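Local coordinates for probable transcriptional regulator, TetR family protein (Rhodococcus sp., PDB 3BJB), which probably acts as a DNA-binding transcription factor of the TetR family, recognising a regulatory region of its target genes, at residues Gln168-Val173 with Ser189-Ala194; Leu28-Glu33 with Ala49-Val54; Arg108-Leu111 with Leu116-Ala119; Asp79-Gly84 with Leu103-Arg108. One frame throughout, in Å; residues are numbered along the deposited sequence.

Contact 1: Gln168-Val173 with Ser189-Ala194; sequences QLWFGV and SDIRRA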
loop_
_atom_site.group_PDB
_atom_site.type_symbol
_atom_site.label_atom_id
_atom_site.label_comp_id
_atom_site.label_asym_id
_atom_site.label_seq_id
_atom_site.Cartn_x
_atom_site.Cartn_y
_atom_site.Cartn_z
ATOM N N GLN B 168 8.268 -2.019 -2.918
ATOM C CA GLN B 168 7.466 -1.751 -1.718
ATOM C C GLN B 168 7.129 -0.277 -1.646
ATOM O O GLN B 168 5.968 0.094 -1.802
ATOM C CB GLN B 168 8.126 -2.287 -0.423
ATOM C CG GLN B 168 7.413 -3.560 0.174
ATOM C CD GLN B 168 5.874 -3.644 -0.157
ATOM O OE1 GLN B 168 5.018 -3.223 0.644
ATOM N NE2 GLN B 168 5.543 -4.183 -1.350
ATOM N N LEU B 169 8.155 0.549 -1.468
ATOM C CA LEU B 169 8.052 1.991 -1.659
ATOM C C LEU B 169 7.248 2.394 -2.913
ATOM O O LEU B 169 6.533 3.389 -2.905
ATOM C CB LEU B 169 9.439 2.606 -1.701
ATOM C CG LEU B 169 9.594 4.091 -2.011
ATOM C CD1 LEU B 169 8.599 4.939 -1.280
ATOM C CD2 LEU B 169 10.975 4.498 -1.580
ATOM N N TRP B 170 7.340 1.613 -3.977
ATOM C CA TRP B 170 6.726 1.994 -5.225
ATOM C C TRP B 170 5.225 1.833 -5.130
ATOM O O TRP B 170 4.485 2.776 -5.415
ATOM C CB TRP B 170 7.285 1.178 -6.374
ATOM C CG TRP B 170 6.610 1.479 -7.649
ATOM C CD1 TRP B 170 6.707 2.624 -8.369
ATOM C CD2 TRP B 170 5.723 0.627 -8.358
ATOM N NE1 TRP B 170 5.939 2.548 -9.477
ATOM C CE2 TRP B 170 5.325 1.326 -9.514
ATOM C CE3 TRP B 170 5.229 -0.668 -8.133
ATOM C CZ2 TRP B 170 4.448 0.792 -10.453
ATOM C CZ3 TRP B 170 4.350 -1.217 -9.065
ATOM C CH2 TRP B 170 3.966 -0.476 -10.219
ATOM N N PHE B 171 4.792 0.635 -4.719
ATOM C CA PHE B 171 3.378 0.358 -4.453
ATOM C C PHE B 171 2.744 1.451 -3.620
ATOM O O PHE B 171 1.612 1.817 -3.865
ATOM C CB PHE B 171 3.181 -0.985 -3.738
ATOM C CG PHE B 171 2.813 -2.095 -4.655
ATOM C CD1 PHE B 171 1.546 -2.656 -4.610
ATOM C CD2 PHE B 171 3.741 -2.586 -5.595
ATOM C CE1 PHE B 171 1.201 -3.697 -5.494
ATOM C CE2 PHE B 171 3.415 -3.645 -6.486
ATOM C CZ PHE B 171 2.146 -4.195 -6.433
ATOM N N GLY B 172 3.476 1.954 -2.637
ATOM C CA GLY B 172 2.953 3.021 -1.795
ATOM C C GLY B 172 2.692 4.290 -2.590
ATOM O O GLY B 172 1.637 4.908 -2.446
ATOM N N VAL B 173 3.646 4.647 -3.460
ATOM C CA VAL B 173 3.563 5.876 -4.215
ATOM C C VAL B 173 2.365 5.832 -5.147
ATOM O O VAL B 173 1.629 6.849 -5.278
ATOM C CB VAL B 173 4.846 6.124 -5.026
ATOM C CG1 VAL B 173 4.743 7.430 -5.773
ATOM C CG2 VAL B 173 6.121 6.060 -4.098
ATOM N N SER B 189 8.853 11.811 -9.840
ATOM C CA SER B 189 10.042 12.374 -9.190
ATOM C C SER B 189 10.459 11.606 -7.919
ATOM O O SER B 189 11.644 11.419 -7.656
ATOM C CB SER B 189 9.817 13.850 -8.872
ATOM O OG SER B 189 11.058 14.492 -8.971
ATOM N N ASP B 190 9.476 11.158 -7.140
ATOM C CA ASP B 190 9.751 10.329 -5.979
ATOM C C ASP B 190 10.219 8.922 -6.290
ATOM O O ASP B 190 11.029 8.371 -5.543
ATOM C CB ASP B 190 8.544 10.267 -5.072
ATOM C CG ASP B 190 8.455 11.470 -4.194
ATOM O OD1 ASP B 190 9.529 12.005 -3.871
ATOM O OD2 ASP B 190 7.332 11.891 -3.839
ATOM N N ILE B 191 9.691 8.317 -7.357
ATOM C CA ILE B 191 10.258 7.073 -7.801
ATOM C C ILE B 191 11.712 7.267 -8.281
ATOM O O ILE B 191 12.531 6.372 -8.130
ATOM C CB ILE B 191 9.397 6.414 -8.835
ATOM C CG1 ILE B 191 8.055 6.008 -8.195
ATOM C CG2 ILE B 191 10.100 5.208 -9.386
ATOM C CD1 ILE B 191 6.818 6.155 -9.112
ATOM N N ARG B 192 12.062 8.438 -8.803
ATOM C CA ARG B 192 13.448 8.606 -9.242
ATOM C C ARG B 192 14.431 8.698 -8.093
ATOM O O ARG B 192 15.450 7.992 -8.070
ATOM C CB ARG B 192 13.607 9.789 -10.196
ATOM C CG ARG B 192 15.058 10.097 -10.517
ATOM C CD ARG B 192 15.254 10.264 -11.993
ATOM N NE ARG B 192 16.005 9.150 -12.588
ATOM C CZ ARG B 192 16.237 9.011 -13.901
ATOM N NH1 ARG B 192 16.944 7.963 -14.345
ATOM N NH2 ARG B 192 15.743 9.906 -14.771
ATOM N N ARG B 193 14.120 9.563 -7.138
ATOM C CA ARG B 193 14.948 9.767 -5.951
ATOM C C ARG B 193 15.153 8.453 -5.188
ATOM O O ARG B 193 16.277 8.141 -4.765
ATOM C CB ARG B 193 14.302 10.843 -5.083
ATOM C CG ARG B 193 14.685 10.834 -3.625
ATOM C CD ARG B 193 15.567 12.006 -3.217
ATOM N NE ARG B 193 16.913 11.822 -3.695
ATOM C CZ ARG B 193 17.414 12.451 -4.743
ATOM N NH1 ARG B 193 16.664 13.326 -5.411
ATOM N NH2 ARG B 193 18.675 12.209 -5.108
ATOM N N ALA B 194 14.075 7.678 -5.056
ATOM C CA ALA B 194 14.117 6.353 -4.462
ATOM C C ALA B 194 15.057 5.418 -5.201
ATOM O O ALA B 194 15.941 4.838 -4.594
ATOM C CB ALA B 194 12.734 5.757 -4.366
#
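Ile191 is the bump of this contact. Its CG1-CD1 arm enters the hollow between Trp170 and Val173, three residues apart on the facing helix. CD1 comes 3.6 Å from Trp170 CD1 and 4.1 Å from Val173 CG1, so one methyl touches both walls. CG1 lies in the plane of the indole, 3.6 Å from Trp170 CD1, which shows that the isoleucine meets the pyrrole edge of the ring and not its face. The Trp170 torsions account for this: with CG anti to the backbone N (chi1 176°) the ring is carried toward Ile191, and chi2 of 70° turns its edge to it. Further along, the relation reverses: the small methyl of Ala194 leaves a shallow dip, and Leu169 fills it with CD2, 3.5 Å from Ala194 CB. The segments run antiparallel at 169°, with axes 10.4 Å apart. Helices 157-179 and 184-198 also meet the second subunit, where Asp190 forms a salt bridge with Arg164 of that chain and Ala194 packs on its Leu165, consistent with the helical dimer interface of TetR proteins. Every touching pair between the segments is apolar, and all five residues involved are buried. The polar indole NE1 is satisfied by Thr107 OG1 on helix 95-111, so cohesion here rests on hydrophobic burial and shape.

Contact 2: Leu28-Glu33 with Ala49-Val54; sequences LEAAIE and AKRAGV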
loop_
_atom_site.group_PDB
_atom_site.type_symbol
_atom_site.label_atom_id
_atom_site.label_comp_id
_atom_site.label_asym_id
_atom_site.label_seq_id
_atom_site.Cartn_x
_atom_site.Cartn_y
_atom_site.Cartn_z
ATOM N N LEU B 28 -9.912 -13.743 -17.140
ATOM C CA LEU B 28 -9.067 -12.545 -16.949
ATOM C C LEU B 28 -9.557 -11.318 -17.726
ATOM O O LEU B 28 -9.632 -10.192 -17.177
ATOM C CB LEU B 28 -7.624 -12.854 -17.342
ATOM C CG LEU B 28 -6.663 -13.517 -16.340
ATOM C CD1 LEU B 28 -7.349 -14.373 -15.297
ATOM C CD2 LEU B 28 -5.576 -14.330 -17.048
ATOM N N GLU B 29 -9.902 -11.554 -18.994
ATOM C CA GLU B 29 -10.441 -10.536 -19.884
ATOM C C GLU B 29 -11.586 -9.817 -19.199
ATOM O O GLU B 29 -11.512 -8.597 -18.935
ATOM C CB GLU B 29 -10.962 -11.190 -21.159
ATOM C CG GLU B 29 -10.630 -10.456 -22.454
ATOM C CD GLU B 29 -9.156 -10.545 -22.797
ATOM O OE1 GLU B 29 -8.838 -11.023 -23.903
ATOM O OE2 GLU B 29 -8.318 -10.149 -21.948
ATOM N N ALA B 30 -12.616 -10.599 -18.878
ATOM C CA ALA B 30 -13.863 -10.104 -18.313
ATOM C C ALA B 30 -13.661 -9.410 -16.984
ATOM O O ALA B 30 -14.326 -8.411 -16.696
ATOM C CB ALA B 30 -14.839 -11.234 -18.150
ATOM N N ALA B 31 -12.749 -9.948 -16.174
ATOM C CA ALA B 31 -12.435 -9.381 -14.886
ATOM C C ALA B 31 -11.950 -7.955 -15.125
ATOM O O ALA B 31 -12.492 -6.998 -14.508
ATOM C CB ALA B 31 -11.429 -10.219 -14.170
ATOM N N ILE B 32 -11.017 -7.815 -16.082
ATOM C CA ILE B 32 -10.456 -6.515 -16.483
ATOM C C ILE B 32 -11.508 -5.455 -16.891
ATOM O O ILE B 32 -11.459 -4.320 -16.386
ATOM C CB ILE B 32 -9.346 -6.665 -17.563
ATOM C CG1 ILE B 32 -8.103 -7.313 -16.954
ATOM C CG2 ILE B 32 -8.979 -5.302 -18.197
ATOM C CD1 ILE B 32 -7.273 -8.060 -17.960
ATOM N N GLU B 33 -12.449 -5.821 -17.763
ATOM C CA GLU B 33 -13.568 -4.943 -18.146
ATOM C C GLU B 33 -14.461 -4.528 -16.985
ATOM O O GLU B 33 -14.925 -3.385 -16.921
ATOM C CB GLU B 33 -14.513 -5.611 -19.149
ATOM C CG GLU B 33 -13.929 -6.693 -20.003
ATOM C CD GLU B 33 -14.695 -6.819 -21.292
ATOM O OE1 GLU B 33 -15.701 -7.577 -21.322
ATOM O OE2 GLU B 33 -14.314 -6.127 -22.262
ATOM N N ALA B 49 -18.392 -14.431 -14.302
ATOM C CA ALA B 49 -18.765 -15.728 -14.850
ATOM C C ALA B 49 -19.614 -15.558 -16.111
ATOM O O ALA B 49 -19.356 -16.208 -17.136
ATOM C CB ALA B 49 -19.485 -16.564 -13.815
ATOM N N LYS B 50 -20.608 -14.671 -16.024
ATOM C CA LYS B 50 -21.449 -14.300 -17.165
ATOM C C LYS B 50 -20.670 -13.643 -18.341
ATOM O O LYS B 50 -21.048 -13.805 -19.491
ATOM C CB LYS B 50 -22.633 -13.414 -16.716
ATOM C CG LYS B 50 -23.442 -12.896 -17.897
ATOM C CD LYS B 50 -24.682 -12.079 -17.565
ATOM C CE LYS B 50 -25.455 -11.853 -18.897
ATOM N NZ LYS B 50 -26.814 -11.233 -18.827
ATOM N N ARG B 51 -19.604 -12.891 -18.062
ATOM C CA ARG B 51 -18.816 -12.305 -19.150
ATOM C C ARG B 51 -17.916 -13.338 -19.792
ATOM O O ARG B 51 -18.003 -13.571 -20.992
ATOM C CB ARG B 51 -17.990 -11.132 -18.671
ATOM C CG ARG B 51 -18.788 -9.926 -18.380
ATOM C CD ARG B 51 -18.732 -8.934 -19.518
ATOM N NE ARG B 51 -19.576 -7.799 -19.150
ATOM C CZ ARG B 51 -19.139 -6.567 -18.909
ATOM N NH1 ARG B 51 -17.848 -6.262 -19.029
ATOM N NH2 ARG B 51 -20.012 -5.632 -18.563
ATOM N N ALA B 52 -17.075 -13.976 -18.985
ATOM C CA ALA B 52 -16.164 -15.013 -19.464
ATOM C C ALA B 52 -16.901 -16.181 -20.097
ATOM O O ALA B 52 -16.277 -17.135 -20.588
ATOM C CB ALA B 52 -15.291 -15.501 -18.317
ATOM N N GLY B 53 -18.232 -16.114 -20.068
ATOM C CA GLY B 53 -19.100 -17.160 -20.622
ATOM C C GLY B 53 -18.831 -18.522 -20.021
ATOM O O GLY B 53 -18.670 -19.497 -20.748
ATOM N N VAL B 54 -18.767 -18.575 -18.692
ATOM C CA VAL B 54 -18.453 -19.804 -17.956
ATOM C C VAL B 54 -19.410 -20.003 -16.771
ATOM O O VAL B 54 -20.116 -19.060 -16.372
ATOM C CB VAL B 54 -16.982 -19.811 -17.442
ATOM C CG1 VAL B 54 -15.997 -19.740 -18.600
ATOM C CG2 VAL B 54 -16.731 -18.668 -16.456
#
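Arg51 brings the edge of its guanidinium against Glu33, with NH1 3.4 Å from Glu33 CB, which lies in the plane of the group. NH1 also makes a weak salt bridge to Glu33 OE1, at 3.4 Å and with an N-H...O angle of 139°. The carboxylate and guanidinium planes stand 89° apart, so the pair lacks the flat, two-pronged geometry of a strong ion pair. NH2 has a second acid, Glu37, which further fixes the rotation of the guanidinium. Alongside the ion pair, Ala30 CB lies 4.3 Å from Ala52 CB; two small side chains let the backbones approach, Ala30 CA to Arg51 CA being 5.5 Å. Replacing Arg51 by alanine is likely to leave Glu33 and Glu37 without their positive mate and the flank of Glu33 uncovered. Gly53, with positive phi, is where the chain leaves helical geometry after helix 45-51, in the predicted helix-turn-helix. The contact thus joins helix 22-37 to the first helix of that motif, within the three-helix DNA-binding head usual for TetR proteins, while Ala31, pointing away from the contact, packs on Leu69 and Val73 of the long helix 66-86.

Contact 3: Arg108-Leu111 with Leu116-Ala119; sequences RGLL and LSTA. With SO4 (sulfate ion), chain N.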
loop_
_atom_site.group_PDB
_atom_site.type_symbol
_atom_site.label_atom_id
_atom_site.label_comp_id
_atom_site.label_asym_id
_atom_site.label_seq_id
_atom_site.Cartn_x
_atom_site.Cartn_y
_atom_site.Cartn_z
ATOM N N ARG B 108 2.871 4.660 -15.362
ATOM C CA ARG B 108 2.097 5.323 -16.368
ATOM C C ARG B 108 0.942 4.482 -16.845
ATOM O O ARG B 108 -0.190 4.948 -16.812
ATOM C CB ARG B 108 2.972 5.819 -17.507
ATOM C CG ARG B 108 3.582 7.173 -17.166
ATOM C CD ARG B 108 4.630 7.517 -18.186
ATOM N NE ARG B 108 5.401 8.664 -17.731
ATOM C CZ ARG B 108 6.444 9.160 -18.365
ATOM N NH1 ARG B 108 7.046 10.224 -17.875
ATOM N NH2 ARG B 108 6.839 8.606 -19.490
ATOM N N GLY B 109 1.206 3.235 -17.211
ATOM C CA GLY B 109 0.143 2.319 -17.631
ATOM C C GLY B 109 -0.883 1.929 -16.582
ATOM O O GLY B 109 -2.014 1.658 -16.921
ATOM N N LEU B 110 -0.490 1.896 -15.315
ATOM C CA LEU B 110 -1.430 1.775 -14.197
ATOM C C LEU B 110 -2.308 3.002 -14.024
ATOM O O LEU B 110 -3.537 2.886 -13.894
ATOM C CB LEU B 110 -0.683 1.544 -12.883
ATOM C CG LEU B 110 -0.746 0.212 -12.118
ATOM C CD1 LEU B 110 -0.644 -0.997 -13.017
ATOM C CD2 LEU B 110 0.415 0.194 -11.160
ATOM N N LEU B 111 -1.677 4.176 -13.980
ATOM C CA LEU B 111 -2.381 5.443 -13.816
ATOM C C LEU B 111 -3.323 5.740 -14.971
ATOM O O LEU B 111 -4.211 6.551 -14.807
ATOM C CB LEU B 111 -1.396 6.562 -13.654
ATOM C CG LEU B 111 -0.971 7.149 -12.302
ATOM C CD1 LEU B 111 -1.349 6.386 -11.019
ATOM C CD2 LEU B 111 0.505 7.298 -12.374
ATOM N N LEU B 116 -9.275 0.023 -12.684
ATOM C CA LEU B 116 -8.613 -1.307 -12.751
ATOM C C LEU B 116 -7.379 -1.460 -11.875
ATOM O O LEU B 116 -7.225 -2.441 -11.173
ATOM C CB LEU B 116 -8.196 -1.608 -14.185
ATOM C CG LEU B 116 -7.408 -2.889 -14.446
ATOM C CD1 LEU B 116 -8.239 -4.125 -14.089
ATOM C CD2 LEU B 116 -6.968 -2.910 -15.938
ATOM N N SER B 117 -6.483 -0.498 -11.957
ATOM C CA SER B 117 -5.294 -0.474 -11.102
ATOM C C SER B 117 -5.579 -0.496 -9.607
ATOM O O SER B 117 -4.974 -1.266 -8.858
ATOM C CB SER B 117 -4.451 0.740 -11.464
ATOM O OG SER B 117 -3.993 0.548 -12.804
ATOM N N THR B 118 -6.527 0.326 -9.181
ATOM C CA THR B 118 -6.988 0.297 -7.829
ATOM C C THR B 118 -7.451 -1.093 -7.435
ATOM O O THR B 118 -7.054 -1.594 -6.368
ATOM C CB THR B 118 -8.120 1.278 -7.707
ATOM O OG1 THR B 118 -7.655 2.561 -8.149
ATOM C CG2 THR B 118 -8.638 1.351 -6.325
ATOM N N ALA B 119 -8.252 -1.769 -8.251
ATOM C CA ALA B 119 -8.627 -3.130 -7.872
ATOM C C ALA B 119 -7.442 -4.109 -7.775
ATOM O O ALA B 119 -7.491 -5.058 -6.984
ATOM C CB ALA B 119 -9.676 -3.674 -8.805
HETATM S S SO4 N . 9.733 11.303 -20.275
HETATM O O1 SO4 N . 8.431 11.419 -19.632
HETATM O O2 SO4 N . 10.042 12.563 -20.950
HETATM O O3 SO4 N . 10.749 11.030 -19.244
HETATM O O4 SO4 N . 9.663 10.236 -21.278
#
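Ser117 and Leu110 make up the tight part of this contact. Ser117 OG comes 2.6 Å from the backbone carbonyl Leu110 O, and the same hydroxyl lies 3.3 Å from Leu110 CG, so the leucine side chain flanks the polar pair. With chi1 at -65°, the hydroxyl stands anti to its own carbonyl carbon and beside the backbone N, a setting that also brings it to Arg113 O, one turn back in the chain. The CA atoms of Leu110 and Ser117 are only 5.4 Å apart, which the short link between helix 95-111 and helix 114-126 makes possible. Leu110 also packs on Trp170, Met120 and Ile121.

The other end is loose. Arg108 extends from CG to NE toward solvent, away from Ser117, and holds a sulfate ion, probably from the crystallisation liquor. Arg108 NH1 reaches sulfate O1 at 2.5 Å with a 148° angle, a length too short to carry much weight, and NH2 adds a weak bond to the same oxygen at 3.2 Å. The sulfur lies in the guanidinium plane, at its edge. Glu188 also pairs with NH1. A buried hydroxyl close to Leu110 O and Arg113 O, with one proton to offer, is thus likely to ease the polar cost of the short connection between the helices, whereas the sulfate probably reflects the local positive charge of Arg108, partly balanced by Glu188.

Contact 4: Asp79-Gly84 with Leu103-Arg108; sequences DRMGVG and LVRATR. With SO4 (sulfate ion), chain N.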
loop_
_atom_site.group_PDB
_atom_site.type_symbol
_atom_site.label_atom_id
_atom_site.label_comp_id
_atom_site.label_asym_id
_atom_site.label_seq_id
_atom_site.Cartn_x
_atom_site.Cartn_y
_atom_site.Cartn_z
ATOM N N ASP B 79 3.143 -9.517 -16.371
ATOM C CA ASP B 79 3.767 -10.319 -17.426
ATOM C C ASP B 79 3.693 -9.574 -18.748
ATOM O O ASP B 79 4.640 -9.611 -19.529
ATOM C CB ASP B 79 3.097 -11.694 -17.579
ATOM C CG ASP B 79 3.423 -12.666 -16.428
ATOM O OD1 ASP B 79 4.382 -12.423 -15.645
ATOM O OD2 ASP B 79 2.703 -13.694 -16.321
ATOM N N ARG B 80 2.572 -8.883 -18.972
ATOM C CA ARG B 80 2.289 -8.228 -20.249
ATOM C C ARG B 80 3.148 -6.998 -20.467
ATOM O O ARG B 80 3.485 -6.673 -21.601
ATOM C CB ARG B 80 0.828 -7.803 -20.320
ATOM C CG ARG B 80 0.130 -8.073 -21.648
ATOM C CD ARG B 80 -0.900 -9.220 -21.490
ATOM N NE ARG B 80 -1.955 -9.204 -22.515
ATOM C CZ ARG B 80 -3.132 -8.581 -22.406
ATOM N NH1 ARG B 80 -3.453 -7.899 -21.308
ATOM N NH2 ARG B 80 -4.003 -8.645 -23.410
HETATM N N MSE B 81 3.484 -6.305 -19.386
HETATM C CA MSE B 81 4.214 -5.048 -19.494
HETATM C C MSE B 81 5.708 -5.317 -19.565
HETATM O O MSE B 81 6.466 -4.511 -20.122
HETATM C CB MSE B 81 3.838 -4.072 -18.360
HETATM C CG MSE B 81 4.553 -4.260 -17.002
HETATM SE SE MSE B 81 6.335 -3.372 -16.905
HETATM C CE MSE B 81 5.816 -1.632 -17.653
ATOM N N GLY B 82 6.116 -6.458 -19.007
ATOM C CA GLY B 82 7.473 -6.962 -19.151
ATOM C C GLY B 82 7.787 -7.262 -20.605
ATOM O O GLY B 82 8.859 -6.900 -21.102
ATOM N N VAL B 83 6.844 -7.924 -21.280
ATOM C CA VAL B 83 6.907 -8.176 -22.722
ATOM C C VAL B 83 7.100 -6.858 -23.474
ATOM O O VAL B 83 8.031 -6.726 -24.263
ATOM C CB VAL B 83 5.614 -8.886 -23.233
ATOM C CG1 VAL B 83 5.602 -8.995 -24.756
ATOM C CG2 VAL B 83 5.455 -10.253 -22.594
ATOM N N GLY B 84 6.226 -5.888 -23.194
ATOM C CA GLY B 84 6.202 -4.599 -23.888
ATOM C C GLY B 84 7.391 -3.716 -23.570
ATOM O O GLY B 84 7.713 -2.794 -24.330
ATOM N N LEU B 103 9.795 1.317 -13.982
ATOM C CA LEU B 103 8.888 1.772 -12.964
ATOM C C LEU B 103 8.029 2.884 -13.536
ATOM O O LEU B 103 6.806 2.860 -13.356
ATOM C CB LEU B 103 9.648 2.190 -11.696
ATOM C CG LEU B 103 9.601 1.263 -10.455
ATOM C CD1 LEU B 103 9.480 -0.232 -10.782
ATOM C CD2 LEU B 103 10.793 1.502 -9.540
ATOM N N VAL B 104 8.661 3.800 -14.284
ATOM C CA VAL B 104 7.974 4.898 -14.980
ATOM C C VAL B 104 6.938 4.367 -15.982
ATOM O O VAL B 104 5.797 4.849 -16.023
ATOM C CB VAL B 104 8.988 5.846 -15.712
ATOM C CG1 VAL B 104 8.292 6.799 -16.680
ATOM C CG2 VAL B 104 9.822 6.636 -14.697
ATOM N N ARG B 105 7.342 3.385 -16.776
ATOM C CA ARG B 105 6.432 2.688 -17.656
ATOM C C ARG B 105 5.236 2.046 -16.956
ATOM O O ARG B 105 4.121 2.186 -17.422
ATOM C CB ARG B 105 7.187 1.590 -18.401
ATOM C CG ARG B 105 6.359 0.871 -19.440
ATOM C CD ARG B 105 6.132 1.767 -20.623
ATOM N NE ARG B 105 7.329 1.811 -21.463
ATOM C CZ ARG B 105 7.672 0.858 -22.329
ATOM N NH1 ARG B 105 6.909 -0.230 -22.494
ATOM N NH2 ARG B 105 8.784 1.006 -23.034
ATOM N N ALA B 106 5.468 1.326 -15.856
ATOM C CA ALA B 106 4.378 0.695 -15.124
ATOM C C ALA B 106 3.444 1.732 -14.459
ATOM O O ALA B 106 2.211 1.641 -14.577
ATOM C CB ALA B 106 4.929 -0.258 -14.104
ATOM N N THR B 107 4.036 2.717 -13.781
ATOM C CA THR B 107 3.285 3.778 -13.141
ATOM C C THR B 107 2.338 4.396 -14.167
ATOM O O THR B 107 1.135 4.605 -13.894
ATOM C CB THR B 107 4.218 4.874 -12.613
ATOM O OG1 THR B 107 5.250 4.305 -11.766
ATOM C CG2 THR B 107 3.432 5.886 -11.836
ATOM N N ARG B 108 2.871 4.660 -15.362
ATOM C CA ARG B 108 2.097 5.323 -16.368
ATOM C C ARG B 108 0.942 4.482 -16.845
ATOM O O ARG B 108 -0.190 4.948 -16.812
ATOM C CB ARG B 108 2.972 5.819 -17.507
ATOM C CG ARG B 108 3.582 7.173 -17.166
ATOM C CD ARG B 108 4.630 7.517 -18.186
ATOM N NE ARG B 108 5.401 8.664 -17.731
ATOM C CZ ARG B 108 6.444 9.160 -18.365
ATOM N NH1 ARG B 108 7.046 10.224 -17.875
ATOM N NH2 ARG B 108 6.839 8.606 -19.490
HETATM S S SO4 N . 9.733 11.303 -20.275
HETATM O O1 SO4 N . 8.431 11.419 -19.632
HETATM O O2 SO4 N . 10.042 12.563 -20.950
HETATM O O3 SO4 N . 10.749 11.030 -19.244
HETATM O O4 SO4 N . 9.663 10.236 -21.278
#
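Segments 79-84 and 103-108 cross at 129° with their axes 10.9 Å apart, and Met81 and Ala106 have the nearest CA atoms, at 7.2 Å. The crossing belongs to the all-helical TetR fold: helix 66-86 is the long connector that runs from the DNA-binding head, and here it lies over helix 95-111 of the C-terminal domain. Met81, present as selenomethionine, makes the main apolar contact. Its CG sits between the backbone N and the carbonyl carbon, and further bends at chi2 and chi3 curl the chain so that CE reaches over the facing helix. This methyl, Met81 CE, lies 3.9 Å from Ala106 CB and 3.5 Å from Ala106 N, and it rests against the start of the Arg105 side chain. Arg105 leaves its helix with bends at chi2 and chi3 and presents the edge of its guanidinium to Gly84 O. NH1 points almost straight at that oxygen, at 170°, but the 3.3 Å from Arg105 NH1 to Gly84 O makes the bond weak. NH2 adds a weak bond to Ser88 O, so two carbonyls near the end of the connector share one cation. A leucine at Arg105 would probably leave Gly84 O and Ser88 O without this donor. On the far side of the same helix, Thr107 OG1 donates to Leu103 O at 2.7 Å, arriving 46° out of the carbonyl plane.

In the fold
Helix 95-111 ties three of the contacts together. Contacts 3 and 4 share Arg108 and its sulfate, with centres about 11 Å apart. Contact 1 abuts both: Trp170 NE1 probably bonds Thr107 OG1 of contact 4 at 3.0 Å, and Trp170 CH2 packs on Leu110 CD2 of contact 3 at 3.7 Å. Contact 2, in the predicted DNA-binding head, is about 32 Å from contact 1 between centres and does not touch it. One link from it to the C-terminal domain runs through contact 3, where Ile32 CG2 meets Leu116 CD2 at 3.9 Å. A continuous packed path thus joins the head, through contact 3, to the helices beside the second subunit.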